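Local coordinates for succinoglycan biosynthesis protein (PDB 2QGM) that is named for succinoglycan biosynthesis but belongs to the erythromycin esterase family and probably hydrolyses esters of an unidentified natural substrate, at residues E150-Y155 with I165-L170; G178-V183 with K203-F208; P192-E197 with A234-D239; F266-L271 with E283-D288. All coordinates share one frame; numbering follows the deposited sequence.

Contact 1. Residues E150-Y155 with I165-L170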
loop_
_atom_site.group_PDB
_atom_site.type_symbol
_atom_site.label_atom_id
_atom_site.label_comp_id
_atom_site.label_asym_id
_atom_site.label_seq_id
_atom_site.Cartn_x
_atom_site.Cartn_y
_atom_site.Cartn_z
ATOM N N GLU A 150 -12.855 -11.070 -0.983
ATOM C CA GLU A 150 -14.172 -11.686 -0.911
ATOM C C GLU A 150 -14.942 -11.154 0.297
ATOM O O GLU A 150 -16.139 -10.892 0.207
ATOM C CB GLU A 150 -14.043 -13.204 -0.847
ATOM C CG GLU A 150 -13.468 -13.780 -2.129
ATOM C CD GLU A 150 -13.258 -15.269 -2.045
ATOM O OE1 GLU A 150 -12.693 -15.722 -1.028
ATOM O OE2 GLU A 150 -13.650 -15.983 -2.993
ATOM N N TRP A 151 -14.253 -10.984 1.421
ATOM C CA TRP A 151 -14.906 -10.441 2.605
ATOM C C TRP A 151 -15.431 -9.036 2.314
ATOM O O TRP A 151 -16.528 -8.662 2.730
ATOM C CB TRP A 151 -13.939 -10.366 3.788
ATOM C CG TRP A 151 -14.507 -9.541 4.894
ATOM C CD1 TRP A 151 -15.522 -9.887 5.730
ATOM C CD2 TRP A 151 -14.189 -8.172 5.190
ATOM N NE1 TRP A 151 -15.869 -8.820 6.524
ATOM C CE2 TRP A 151 -15.066 -7.754 6.213
ATOM C CE3 TRP A 151 -13.253 -7.258 4.687
ATOM C CZ2 TRP A 151 -15.039 -6.459 6.741
ATOM C CZ3 TRP A 151 -13.227 -5.968 5.215
ATOM C CH2 TRP A 151 -14.116 -5.586 6.230
HETATM N N MSE A 152 -14.635 -8.245 1.605
HETATM C CA MSE A 152 -15.042 -6.882 1.267
HETATM C C MSE A 152 -16.346 -6.911 0.461
HETATM O O MSE A 152 -17.254 -6.102 0.687
HETATM C CB MSE A 152 -13.938 -6.185 0.463
HETATM C CG MSE A 152 -12.654 -5.968 1.248
HETATM SE SE MSE A 152 -11.340 -4.979 0.252
HETATM C CE MSE A 152 -10.167 -4.540 1.736
ATOM N N LYS A 153 -16.438 -7.853 -0.476
ATOM C CA LYS A 153 -17.640 -7.996 -1.293
ATOM C C LYS A 153 -18.805 -8.368 -0.359
ATOM O O LYS A 153 -19.898 -7.811 -0.470
ATOM C CB LYS A 153 -17.435 -9.092 -2.343
ATOM C CG LYS A 153 -18.606 -9.265 -3.293
ATOM C CD LYS A 153 -18.453 -10.502 -4.175
ATOM C CE LYS A 153 -18.609 -11.785 -3.373
ATOM N NZ LYS A 153 -18.467 -13.004 -4.227
ATOM N N ASP A 154 -18.560 -9.291 0.572
ATOM C CA ASP A 154 -19.604 -9.707 1.518
ATOM C C ASP A 154 -20.068 -8.530 2.373
ATOM O O ASP A 154 -21.266 -8.342 2.570
ATOM C CB ASP A 154 -19.116 -10.822 2.453
ATOM C CG ASP A 154 -18.830 -12.124 1.730
ATOM O OD1 ASP A 154 -19.372 -12.337 0.622
ATOM O OD2 ASP A 154 -18.067 -12.945 2.285
ATOM N N TYR A 155 -19.118 -7.747 2.880
ATOM C CA TYR A 155 -19.445 -6.594 3.715
ATOM C C TYR A 155 -20.347 -5.638 2.924
ATOM O O TYR A 155 -21.387 -5.200 3.417
ATOM C CB TYR A 155 -18.162 -5.869 4.167
ATOM C CG TYR A 155 -18.409 -4.682 5.094
ATOM C CD1 TYR A 155 -18.520 -4.849 6.477
ATOM C CD2 TYR A 155 -18.595 -3.399 4.576
ATOM C CE1 TYR A 155 -18.819 -3.764 7.316
ATOM C CE2 TYR A 155 -18.892 -2.310 5.407
ATOM C CZ TYR A 155 -19.003 -2.501 6.771
ATOM O OH TYR A 155 -19.305 -1.429 7.582
ATOM N N ILE A 165 -17.461 -0.021 1.290
ATOM C CA ILE A 165 -16.009 0.055 1.209
ATOM C C ILE A 165 -15.687 0.372 -0.240
ATOM O O ILE A 165 -16.280 -0.207 -1.149
ATOM C CB ILE A 165 -15.342 -1.299 1.555
ATOM C CG1 ILE A 165 -15.626 -1.685 3.006
ATOM C CG2 ILE A 165 -13.839 -1.215 1.321
ATOM C CD1 ILE A 165 -15.186 -3.109 3.342
ATOM N N GLN A 166 -14.757 1.295 -0.457
ATOM C CA GLN A 166 -14.348 1.656 -1.805
ATOM C C GLN A 166 -12.950 1.080 -2.006
ATOM O O GLN A 166 -12.091 1.197 -1.132
ATOM C CB GLN A 166 -14.305 3.183 -1.961
ATOM C CG GLN A 166 -15.670 3.869 -1.838
ATOM C CD GLN A 166 -16.643 3.433 -2.916
ATOM O OE1 GLN A 166 -16.301 3.394 -4.101
ATOM N NE2 GLN A 166 -17.871 3.117 -2.515
ATOM N N PHE A 167 -12.727 0.437 -3.146
ATOM C CA PHE A 167 -11.410 -0.111 -3.437
ATOM C C PHE A 167 -10.756 0.853 -4.416
ATOM O O PHE A 167 -11.347 1.179 -5.454
ATOM C CB PHE A 167 -11.529 -1.497 -4.078
ATOM C CG PHE A 167 -10.224 -2.234 -4.146
ATOM C CD1 PHE A 167 -9.188 -1.776 -4.965
ATOM C CD2 PHE A 167 -10.008 -3.353 -3.357
ATOM C CE1 PHE A 167 -7.953 -2.430 -4.984
ATOM C CE2 PHE A 167 -8.781 -4.014 -3.369
ATOM C CZ PHE A 167 -7.748 -3.554 -4.182
ATOM N N ILE A 168 -9.556 1.318 -4.076
ATOM C CA ILE A 168 -8.822 2.251 -4.924
ATOM C C ILE A 168 -7.445 1.682 -5.268
ATOM O O ILE A 168 -6.705 1.260 -4.377
ATOM C CB ILE A 168 -8.597 3.618 -4.212
ATOM C CG1 ILE A 168 -9.927 4.239 -3.795
ATOM C CG2 ILE A 168 -7.814 4.554 -5.113
ATOM C CD1 ILE A 168 -10.318 3.918 -2.375
ATOM N N GLY A 169 -7.114 1.671 -6.557
ATOM C CA GLY A 169 -5.806 1.202 -6.995
ATOM C C GLY A 169 -4.926 2.437 -7.091
ATOM O O GLY A 169 -5.095 3.254 -7.994
ATOM N N LEU A 170 -3.994 2.578 -6.155
ATOM C CA LEU A 170 -3.116 3.748 -6.091
ATOM C C LEU A 170 -2.036 3.863 -7.153
ATOM O O LEU A 170 -1.666 4.973 -7.544
ATOM C CB LEU A 170 -2.396 3.782 -4.743
ATOM C CG LEU A 170 -3.189 3.804 -3.440
ATOM C CD1 LEU A 170 -2.218 3.593 -2.283
ATOM C CD2 LEU A 170 -3.930 5.119 -3.299
#
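Tyr155 N is hydrogen-bonded to Trp151 O at 2.8 Å, and both residues lean on Ile165. The four-residue spacing that this bond marks puts both side chains on the same flank of helix 143-157. Tyr155 CB lies over a face of the Trp151 indole, toward its rim. The CD1 methyl of Ile165 touches both residues. It is 3.6 Å from Tyr155 CD2 and 3.9 Å from Trp151 CZ3. Ile165 CD1 is anti to CA (chi2 171°), which carries it out to both rings, and the side chain crosses each of them at about a right angle. Met152 of the helix, a selenomethionine, makes a Met-aromatic contact with Phe167 of the strand. Its SE meets the edge of the Phe167 ring, 4.2 Å from Phe167 CD2, and the line from SE to the ring centroid is 76° off the ring normal. The Phe167 ring also packs edge-to-face with Phe109 of the neighbouring strand. Helix 87-104 lies against Trp151, Met152 and Tyr155. Strands 108-111 and 166-171 are parallel neighbours, and helix 143-157 lies on the crossover between them. It packs here on the start of edge strand 166-171. No hydrogen bond links the two segments, so their union rests on apolar fit and one edge-on selenium contact.

Contact 2. Residues G178-V183 with K203-F208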
loop_
_atom_site.group_PDB
_atom_site.type_symbol
_atom_site.label_atom_id
_atom_site.label_comp_id
_atom_site.label_asym_id
_atom_site.label_seq_id
_atom_site.Cartn_x
_atom_site.Cartn_y
_atom_site.Cartn_z
ATOM N N GLY A 178 -9.279 -0.673 -19.869
ATOM C CA GLY A 178 -10.432 -0.371 -19.039
ATOM C C GLY A 178 -10.400 1.062 -18.529
ATOM O O GLY A 178 -11.445 1.694 -18.387
ATOM N N SER A 179 -9.205 1.579 -18.254
ATOM C CA SER A 179 -9.065 2.952 -17.766
ATOM C C SER A 179 -9.459 3.966 -18.835
ATOM O O SER A 179 -10.222 4.886 -18.576
ATOM C CB SER A 179 -7.627 3.221 -17.298
ATOM O OG SER A 179 -7.319 2.469 -16.132
ATOM N N PHE A 180 -8.927 3.804 -20.039
ATOM C CA PHE A 180 -9.261 4.718 -21.120
ATOM C C PHE A 180 -10.753 4.662 -21.427
ATOM O O PHE A 180 -11.386 5.689 -21.690
ATOM C CB PHE A 180 -8.445 4.366 -22.358
ATOM C CG PHE A 180 -6.991 4.688 -22.215
ATOM C CD1 PHE A 180 -6.537 5.998 -22.364
ATOM C CD2 PHE A 180 -6.073 3.689 -21.902
ATOM C CE1 PHE A 180 -5.191 6.306 -22.201
ATOM C CE2 PHE A 180 -4.724 3.988 -21.735
ATOM C CZ PHE A 180 -4.277 5.300 -21.885
ATOM N N ASN A 181 -11.314 3.457 -21.391
ATOM C CA ASN A 181 -12.737 3.260 -21.649
ATOM C C ASN A 181 -13.603 3.862 -20.545
ATOM O O ASN A 181 -14.709 4.328 -20.803
ATOM C CB ASN A 181 -13.038 1.767 -21.806
ATOM C CG ASN A 181 -12.829 1.276 -23.225
ATOM O OD1 ASN A 181 -11.905 1.704 -23.910
ATOM N ND2 ASN A 181 -13.692 0.366 -23.671
ATOM N N LYS A 182 -13.102 3.859 -19.317
ATOM C CA LYS A 182 -13.855 4.432 -18.213
ATOM C C LYS A 182 -14.144 5.896 -18.556
ATOM O O LYS A 182 -15.271 6.380 -18.397
ATOM C CB LYS A 182 -13.041 4.362 -16.920
ATOM C CG LYS A 182 -13.846 4.681 -15.675
ATOM C CD LYS A 182 -14.760 3.513 -15.336
ATOM C CE LYS A 182 -15.563 3.775 -14.075
ATOM N NZ LYS A 182 -16.454 2.623 -13.754
ATOM N N VAL A 183 -13.116 6.585 -19.045
ATOM C CA VAL A 183 -13.215 7.997 -19.422
ATOM C C VAL A 183 -14.045 8.172 -20.686
ATOM O O VAL A 183 -14.995 8.950 -20.712
ATOM C CB VAL A 183 -11.823 8.628 -19.705
ATOM C CG1 VAL A 183 -11.993 10.102 -20.065
ATOM C CG2 VAL A 183 -10.910 8.480 -18.495
ATOM N N LYS A 203 -6.125 7.872 -28.533
ATOM C CA LYS A 203 -5.870 6.798 -29.495
ATOM C C LYS A 203 -4.464 6.203 -29.521
ATOM O O LYS A 203 -4.297 5.005 -29.311
ATOM C CB LYS A 203 -6.255 7.242 -30.917
ATOM C CG LYS A 203 -6.182 6.114 -31.949
ATOM C CD LYS A 203 -6.608 6.564 -33.346
ATOM C CE LYS A 203 -6.478 5.424 -34.350
ATOM N NZ LYS A 203 -6.846 5.821 -35.743
ATOM N N GLU A 204 -3.455 7.021 -29.797
ATOM C CA GLU A 204 -2.085 6.521 -29.864
ATOM C C GLU A 204 -1.527 6.196 -28.482
ATOM O O GLU A 204 -0.937 5.141 -28.275
ATOM C CB GLU A 204 -1.191 7.542 -30.577
ATOM C CG GLU A 204 -1.534 7.719 -32.048
ATOM C CD GLU A 204 -1.185 6.495 -32.876
ATOM O OE1 GLU A 204 0.022 6.189 -33.005
ATOM O OE2 GLU A 204 -2.112 5.839 -33.400
ATOM N N LEU A 205 -1.730 7.109 -27.540
ATOM C CA LEU A 205 -1.256 6.928 -26.177
ATOM C C LEU A 205 -1.644 5.571 -25.589
ATOM O O LEU A 205 -0.804 4.869 -25.028
ATOM C CB LEU A 205 -1.809 8.043 -25.286
ATOM C CG LEU A 205 -1.644 7.846 -23.772
ATOM C CD1 LEU A 205 -0.161 7.781 -23.408
ATOM C CD2 LEU A 205 -2.332 8.984 -23.041
ATOM N N SER A 206 -2.914 5.209 -25.733
ATOM C CA SER A 206 -3.441 3.961 -25.194
ATOM C C SER A 206 -2.776 2.677 -25.686
ATOM O O SER A 206 -3.057 1.598 -25.160
ATOM C CB SER A 206 -4.957 3.878 -25.439
ATOM O OG SER A 206 -5.271 3.913 -26.823
ATOM N N SER A 207 -1.906 2.778 -26.687
ATOM C CA SER A 207 -1.215 1.595 -27.201
ATOM C C SER A 207 0.156 1.401 -26.564
ATOM O O SER A 207 0.782 0.351 -26.739
ATOM C CB SER A 207 -1.031 1.685 -28.722
ATOM O OG SER A 207 -2.144 1.135 -29.410
ATOM N N PHE A 208 0.606 2.406 -25.813
ATOM C CA PHE A 208 1.918 2.376 -25.169
ATOM C C PHE A 208 1.932 2.394 -23.641
ATOM O O PHE A 208 2.999 2.542 -23.035
ATOM C CB PHE A 208 2.763 3.559 -25.669
ATOM C CG PHE A 208 2.967 3.573 -27.162
ATOM C CD1 PHE A 208 2.098 4.270 -28.000
ATOM C CD2 PHE A 208 4.007 2.852 -27.729
ATOM C CE1 PHE A 208 2.263 4.243 -29.392
ATOM C CE2 PHE A 208 4.186 2.815 -29.118
ATOM C CZ PHE A 208 3.312 3.510 -29.947
#
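The Phe180 ring takes Ser206 over one face and Leu205 at its edge. Ser206 CB sits above the centre of that face, 3.6 Å from the ring centroid and 9° off the normal, which makes a well-centred CH-pi contact. The backbone follows closely, with Ser206 CA 3.7 Å from Phe180 CZ. Near the ring plane, Leu205 CD2 touches Phe180 CE1 at 4.0 Å. Tyr202 adds an edge-to-face ring contact. Phe180 is a large flat plate leaving helix 177-190, while Ser206 offers little more than a methylene. That small side chain lets the loop backbone come down onto the ring. The hydroxyl of Ser206 turns back to its own chain: OG stands between the backbone N and the carbonyl carbon (chi1 60°), and lies 2.9 Å from Lys203 O, with Tyr202 O also within reach. Ile263 of helix 253-269 touches both Phe180 and Leu205, and Phe226 of helix 220-236 also packs on Leu205. Residues 204-207 coil in a helix-like way, with three-residue turns such as Phe208 N to Leu205 O. The arrangement is a loop packed onto an aromatic side chain within the helical part that follows the edge strand of this erythromycin esterase-like fold.

Contact 3. Residues P192-E197 with A234-D239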
loop_
_atom_site.group_PDB
_atom_site.type_symbol
_atom_site.label_atom_id
_atom_site.label_comp_id
_atom_site.label_asym_id
_atom_site.label_seq_id
_atom_site.Cartn_x
_atom_site.Cartn_y
_atom_site.Cartn_z
ATOM N N PRO A 192 -21.105 14.272 -25.147
ATOM C CA PRO A 192 -20.999 13.884 -26.558
ATOM C C PRO A 192 -20.265 14.836 -27.501
ATOM O O PRO A 192 -19.728 14.400 -28.518
ATOM C CB PRO A 192 -22.458 13.676 -26.962
ATOM C CG PRO A 192 -23.190 14.658 -26.095
ATOM C CD PRO A 192 -22.519 14.433 -24.761
ATOM N N ASP A 193 -20.245 16.123 -27.176
ATOM C CA ASP A 193 -19.578 17.094 -28.029
ATOM C C ASP A 193 -18.055 17.041 -27.926
ATOM O O ASP A 193 -17.345 17.649 -28.730
ATOM C CB ASP A 193 -20.060 18.508 -27.700
ATOM C CG ASP A 193 -21.517 18.733 -28.076
ATOM O OD1 ASP A 193 -22.382 17.977 -27.585
ATOM O OD2 ASP A 193 -21.793 19.660 -28.870
ATOM N N LEU A 194 -17.552 16.304 -26.944
ATOM C CA LEU A 194 -16.113 16.196 -26.744
ATOM C C LEU A 194 -15.564 14.828 -27.118
ATOM O O LEU A 194 -14.351 14.634 -27.147
ATOM C CB LEU A 194 -15.765 16.490 -25.285
ATOM C CG LEU A 194 -16.276 17.812 -24.715
ATOM C CD1 LEU A 194 -15.922 17.887 -23.245
ATOM C CD2 LEU A 194 -15.674 18.979 -25.479
ATOM N N LEU A 195 -16.456 13.887 -27.403
ATOM C CA LEU A 195 -16.048 12.533 -27.754
ATOM C C LEU A 195 -14.960 12.482 -28.821
ATOM O O LEU A 195 -13.950 11.795 -28.658
ATOM C CB LEU A 195 -17.261 11.731 -28.218
ATOM C CG LEU A 195 -17.044 10.256 -28.555
ATOM C CD1 LEU A 195 -16.356 9.528 -27.405
ATOM C CD2 LEU A 195 -18.402 9.636 -28.846
ATOM N N ALA A 196 -15.167 13.210 -29.910
ATOM C CA ALA A 196 -14.195 13.238 -30.995
ATOM C C ALA A 196 -12.819 13.643 -30.489
ATOM O O ALA A 196 -11.824 12.972 -30.759
ATOM C CB ALA A 196 -14.655 14.209 -32.081
ATOM N N GLU A 197 -12.770 14.748 -29.753
ATOM C CA GLU A 197 -11.513 15.255 -29.233
ATOM C C GLU A 197 -10.867 14.321 -28.218
ATOM O O GLU A 197 -9.656 14.110 -28.248
ATOM C CB GLU A 197 -11.724 16.639 -28.614
ATOM C CG GLU A 197 -10.486 17.226 -27.958
ATOM C CD GLU A 197 -10.646 18.700 -27.638
ATOM O OE1 GLU A 197 -11.797 19.142 -27.441
ATOM O OE2 GLU A 197 -9.622 19.414 -27.572
ATOM N N ALA A 234 -7.888 15.763 -19.253
ATOM C CA ALA A 234 -8.158 15.954 -17.829
ATOM C C ALA A 234 -8.774 17.335 -17.632
ATOM O O ALA A 234 -9.707 17.495 -16.852
ATOM C CB ALA A 234 -6.871 15.821 -17.011
ATOM N N ARG A 235 -8.251 18.327 -18.348
ATOM C CA ARG A 235 -8.767 19.688 -18.257
ATOM C C ARG A 235 -10.234 19.709 -18.662
ATOM O O ARG A 235 -11.077 20.293 -17.980
ATOM C CB ARG A 235 -7.984 20.618 -19.187
ATOM C CG ARG A 235 -6.537 20.849 -18.787
ATOM C CD ARG A 235 -6.435 21.778 -17.581
ATOM N NE ARG A 235 -5.048 22.074 -17.235
ATOM C CZ ARG A 235 -4.677 22.888 -16.252
ATOM N NH1 ARG A 235 -5.592 23.495 -15.509
ATOM N NH2 ARG A 235 -3.387 23.094 -16.007
ATOM N N LEU A 236 -10.523 19.058 -19.781
ATOM C CA LEU A 236 -11.874 18.991 -20.331
ATOM C C LEU A 236 -12.886 18.392 -19.364
ATOM O O LEU A 236 -14.081 18.663 -19.461
ATOM C CB LEU A 236 -11.860 18.163 -21.619
ATOM C CG LEU A 236 -11.072 18.713 -22.810
ATOM C CD1 LEU A 236 -10.866 17.605 -23.826
ATOM C CD2 LEU A 236 -11.809 19.891 -23.432
ATOM N N LEU A 237 -12.408 17.587 -18.425
ATOM C CA LEU A 237 -13.297 16.948 -17.473
ATOM C C LEU A 237 -13.172 17.467 -16.048
ATOM O O LEU A 237 -13.735 16.884 -15.124
ATOM C CB LEU A 237 -13.059 15.437 -17.490
ATOM C CG LEU A 237 -13.251 14.752 -18.846
ATOM C CD1 LEU A 237 -12.840 13.300 -18.731
ATOM C CD2 LEU A 237 -14.704 14.870 -19.296
ATOM N N LYS A 238 -12.450 18.564 -15.860
ATOM C CA LYS A 238 -12.274 19.095 -14.518
ATOM C C LYS A 238 -13.544 19.777 -14.022
ATOM O O LYS A 238 -13.713 19.992 -12.822
ATOM C CB LYS A 238 -11.102 20.088 -14.486
ATOM C CG LYS A 238 -10.658 20.474 -13.077
ATOM C CD LYS A 238 -9.363 21.280 -13.097
ATOM C CE LYS A 238 -8.833 21.512 -11.688
ATOM N NZ LYS A 238 -7.531 22.245 -11.682
ATOM N N ASP A 239 -14.451 20.066 -14.950
ATOM C CA ASP A 239 -15.691 20.762 -14.633
ATOM C C ASP A 239 -15.276 22.126 -14.126
ATOM O O ASP A 239 -15.487 22.494 -12.967
ATOM C CB ASP A 239 -16.505 19.987 -13.597
ATOM C CG ASP A 239 -17.504 19.050 -14.245
ATOM O OD1 ASP A 239 -17.216 18.577 -15.360
ATOM O OD2 ASP A 239 -18.568 18.792 -13.645
#
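Leu236 is the centre of this contact, with Glu197 and Leu194 lying against it. The Glu197 side chain runs extended, its CG anti to the backbone N (chi1 176°), and brings its carboxylate carbon CD to 4.0 Å from Leu236 CD1. Glu197 OE1 is as near the same methyl, also at 4.0 Å. The carboxylate therefore meets hydrocarbon here and makes no polar bond across the segments. At the base of Leu236, Leu194 CD1 approaches Leu236 CB at 4.4 Å, a light apolar touch. One shell out, helix 220-236 ends. At Leu237 the backbone departs from helical geometry, and Leu237 N bonds to Ala234 O at 3.1 Å. Lys238 N does likewise with Arg235 O, so the chain keeps tight turns as it comes off the helix. Beyond that, Asp239 OD1 forms a salt bridge with Arg191, just before Pro192, which ties the two segments' surroundings together. Leu237 O accepts from Tyr253 OH. The contact lies at the surface, where the start of helix 195-203 meets the end of helix 220-236. Next to it, the buried Leu237 packs on Val183 and Val187 of helix 177-190 and on Ala260 of helix 253-269.

Contact 4. Residues F266-L271 with E283-D288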
loop_
_atom_site.group_PDB
_atom_site.type_symbol
_atom_site.label_atom_id
_atom_site.label_comp_id
_atom_site.label_asym_id
_atom_site.label_seq_id
_atom_site.Cartn_x
_atom_site.Cartn_y
_atom_site.Cartn_z
ATOM N N PHE A 266 0.358 9.441 -15.088
ATOM C CA PHE A 266 1.225 8.447 -15.706
ATOM C C PHE A 266 2.164 9.063 -16.759
ATOM O O PHE A 266 3.365 8.797 -16.761
ATOM C CB PHE A 266 0.359 7.331 -16.318
ATOM C CG PHE A 266 1.148 6.216 -16.953
ATOM C CD1 PHE A 266 1.535 6.284 -18.290
ATOM C CD2 PHE A 266 1.482 5.077 -16.218
ATOM C CE1 PHE A 266 2.241 5.230 -18.887
ATOM C CE2 PHE A 266 2.185 4.027 -16.804
ATOM C CZ PHE A 266 2.563 4.104 -18.143
ATOM N N THR A 267 1.616 9.896 -17.640
ATOM C CA THR A 267 2.414 10.534 -18.690
ATOM C C THR A 267 3.356 11.609 -18.147
ATOM O O THR A 267 4.351 11.957 -18.789
ATOM C CB THR A 267 1.506 11.171 -19.767
ATOM O OG1 THR A 267 0.721 12.214 -19.178
ATOM C CG2 THR A 267 0.585 10.119 -20.374
ATOM N N THR A 268 3.041 12.135 -16.967
ATOM C CA THR A 268 3.865 13.173 -16.346
ATOM C C THR A 268 5.027 12.536 -15.586
ATOM O O THR A 268 6.154 13.031 -15.606
ATOM C CB THR A 268 3.037 14.033 -15.364
ATOM O OG1 THR A 268 1.945 14.635 -16.067
ATOM C CG2 THR A 268 3.904 15.123 -14.744
HETATM N N MSE A 269 4.728 11.431 -14.912
HETATM C CA MSE A 269 5.705 10.682 -14.129
HETATM C C MSE A 269 6.838 10.123 -14.999
HETATM O O MSE A 269 8.001 10.090 -14.582
HETATM C CB MSE A 269 4.973 9.537 -13.417
HETATM C CG MSE A 269 5.843 8.474 -12.772
HETATM SE SE MSE A 269 4.720 7.010 -12.128
HETATM C CE MSE A 269 4.630 6.011 -13.797
ATOM N N LEU A 270 6.494 9.704 -16.212
ATOM C CA LEU A 270 7.471 9.107 -17.116
ATOM C C LEU A 270 8.041 10.047 -18.161
ATOM O O LEU A 270 8.646 9.601 -19.136
ATOM C CB LEU A 270 6.861 7.880 -17.800
ATOM C CG LEU A 270 6.446 6.753 -16.843
ATOM C CD1 LEU A 270 5.817 5.613 -17.641
ATOM C CD2 LEU A 270 7.652 6.254 -16.056
ATOM N N LEU A 271 7.856 11.346 -17.954
ATOM C CA LEU A 271 8.384 12.341 -18.877
ATOM C C LEU A 271 9.904 12.430 -18.696
ATOM O O LEU A 271 10.654 12.411 -19.675
ATOM C CB LEU A 271 7.732 13.703 -18.607
ATOM C CG LEU A 271 8.043 14.843 -19.573
ATOM C CD1 LEU A 271 7.613 14.452 -20.978
ATOM C CD2 LEU A 271 7.315 16.106 -19.126
ATOM N N GLU A 283 5.898 8.321 -6.103
ATOM C CA GLU A 283 5.485 8.325 -4.693
ATOM C C GLU A 283 4.502 9.463 -4.418
ATOM O O GLU A 283 3.556 9.318 -3.638
ATOM C CB GLU A 283 6.713 8.434 -3.780
ATOM C CG GLU A 283 7.703 7.275 -3.918
ATOM C CD GLU A 283 7.056 5.904 -3.727
ATOM O OE1 GLU A 283 6.562 5.607 -2.615
ATOM O OE2 GLU A 283 7.048 5.120 -4.694
ATOM N N GLN A 284 4.735 10.593 -5.073
ATOM C CA GLN A 284 3.880 11.759 -4.945
ATOM C C GLN A 284 2.450 11.350 -5.344
ATOM O O GLN A 284 1.491 11.617 -4.619
ATOM C CB GLN A 284 4.411 12.846 -5.878
ATOM C CG GLN A 284 3.938 14.258 -5.642
ATOM C CD GLN A 284 4.815 15.238 -6.404
ATOM O OE1 GLN A 284 6.038 15.246 -6.230
ATOM N NE2 GLN A 284 4.203 16.058 -7.255
ATOM N N TYR A 285 2.325 10.679 -6.484
ATOM C CA TYR A 285 1.028 10.250 -6.977
ATOM C C TYR A 285 0.364 9.180 -6.118
ATOM O O TYR A 285 -0.865 9.140 -6.016
ATOM C CB TYR A 285 1.149 9.792 -8.435
ATOM C CG TYR A 285 1.594 10.918 -9.346
ATOM C CD1 TYR A 285 1.298 12.244 -9.032
ATOM C CD2 TYR A 285 2.283 10.664 -10.528
ATOM C CE1 TYR A 285 1.679 13.293 -9.875
ATOM C CE2 TYR A 285 2.670 11.704 -11.378
ATOM C CZ TYR A 285 2.361 13.016 -11.044
ATOM O OH TYR A 285 2.722 14.052 -11.883
ATOM N N LEU A 286 1.149 8.309 -5.490
ATOM C CA LEU A 286 0.536 7.311 -4.619
ATOM C C LEU A 286 -0.190 8.077 -3.517
ATOM O O LEU A 286 -1.345 7.788 -3.197
ATOM C CB LEU A 286 1.589 6.409 -3.980
ATOM C CG LEU A 286 2.248 5.364 -4.878
ATOM C CD1 LEU A 286 3.244 4.557 -4.044
ATOM C CD2 LEU A 286 1.181 4.433 -5.477
ATOM N N ALA A 287 0.508 9.055 -2.941
ATOM C CA ALA A 287 -0.044 9.884 -1.880
ATOM C C ALA A 287 -1.254 10.666 -2.362
ATOM O O ALA A 287 -2.268 10.742 -1.664
ATOM C CB ALA A 287 1.019 10.838 -1.348
ATOM N N ASP A 288 -1.151 11.255 -3.551
ATOM C CA ASP A 288 -2.261 12.025 -4.099
ATOM C C ASP A 288 -3.503 11.149 -4.215
ATOM O O ASP A 288 -4.597 11.554 -3.835
ATOM C CB ASP A 288 -1.918 12.572 -5.489
ATOM C CG ASP A 288 -0.877 13.676 -5.453
ATOM O OD1 ASP A 288 -0.654 14.280 -4.377
ATOM O OD2 ASP A 288 -0.290 13.940 -6.520
HETATM O O HOH W 1 0.072 14.873 -13.255
#
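Tyr285 reaches from helix 276-297 to Thr268 and Met269 at the end of helix 253-269. The two helices are consecutive in the chain, and a short connection joins them into a helix-loop-helix unit. The packed part is the side of the ring that faces Met269. Met269 CB lies at the ring edge, near its plane, 3.8 Å from Tyr285 CE2. Met269, a selenomethionine, then turns off: its CG is anti to the backbone N (chi1 168°), the chain bends at its last torsion, and SE heads away from the tyrosine. The Met269 contact is thus made by its base and not by its selenium. At the far end of the ring, Tyr285 OH presses on the Thr268 methyl, with CG2 3.3 Å away. This is a close van der Waals approach, and the two side chains cross at about a right angle. In its polar links this hydroxyl end is looser: one water stands 3.1 Å from Tyr285 OH and gives a weak bond to Thr268 OG1 at 3.4 Å. The stronger partner of Thr268 OG1 is Glu264 O, one turn back in its own helix. The helix ends here, and its last backbone bonds are weak: Leu270 N to Phe266 O, and Leu271 N to Thr268 O. Along helix 276-297, Asp288 uses OD1 for a salt bridge with Arg331. Its OD2 lies in the plane of the Tyr285 ring, at the edge, 3.4 Å from Tyr285 CD1.

Overall arrangement
The four contacts run from the edge of the main sheet out into the helical part of the chain. Contact 1 lies on the edge strand 166-171, whose Leu170 O touches Leu286 CD2 of contact 4 at 3.6 Å. Contacts 2 and 3 have centres about 14 Å apart. Their segments alternate along the chain, and Val183 CG1 packs on Leu237 CD1 at 3.6 Å. Contact 2 also meets contact 4, through Leu205 CD1 and Thr267 CG2 at 3.9 Å. Contact 3 is the most remote, its centre about 31 Å from the centre of the chain and about 30 Å from that of contact 1. No active-site residue is identified for this protein, so the contacts are described as parts of the fold.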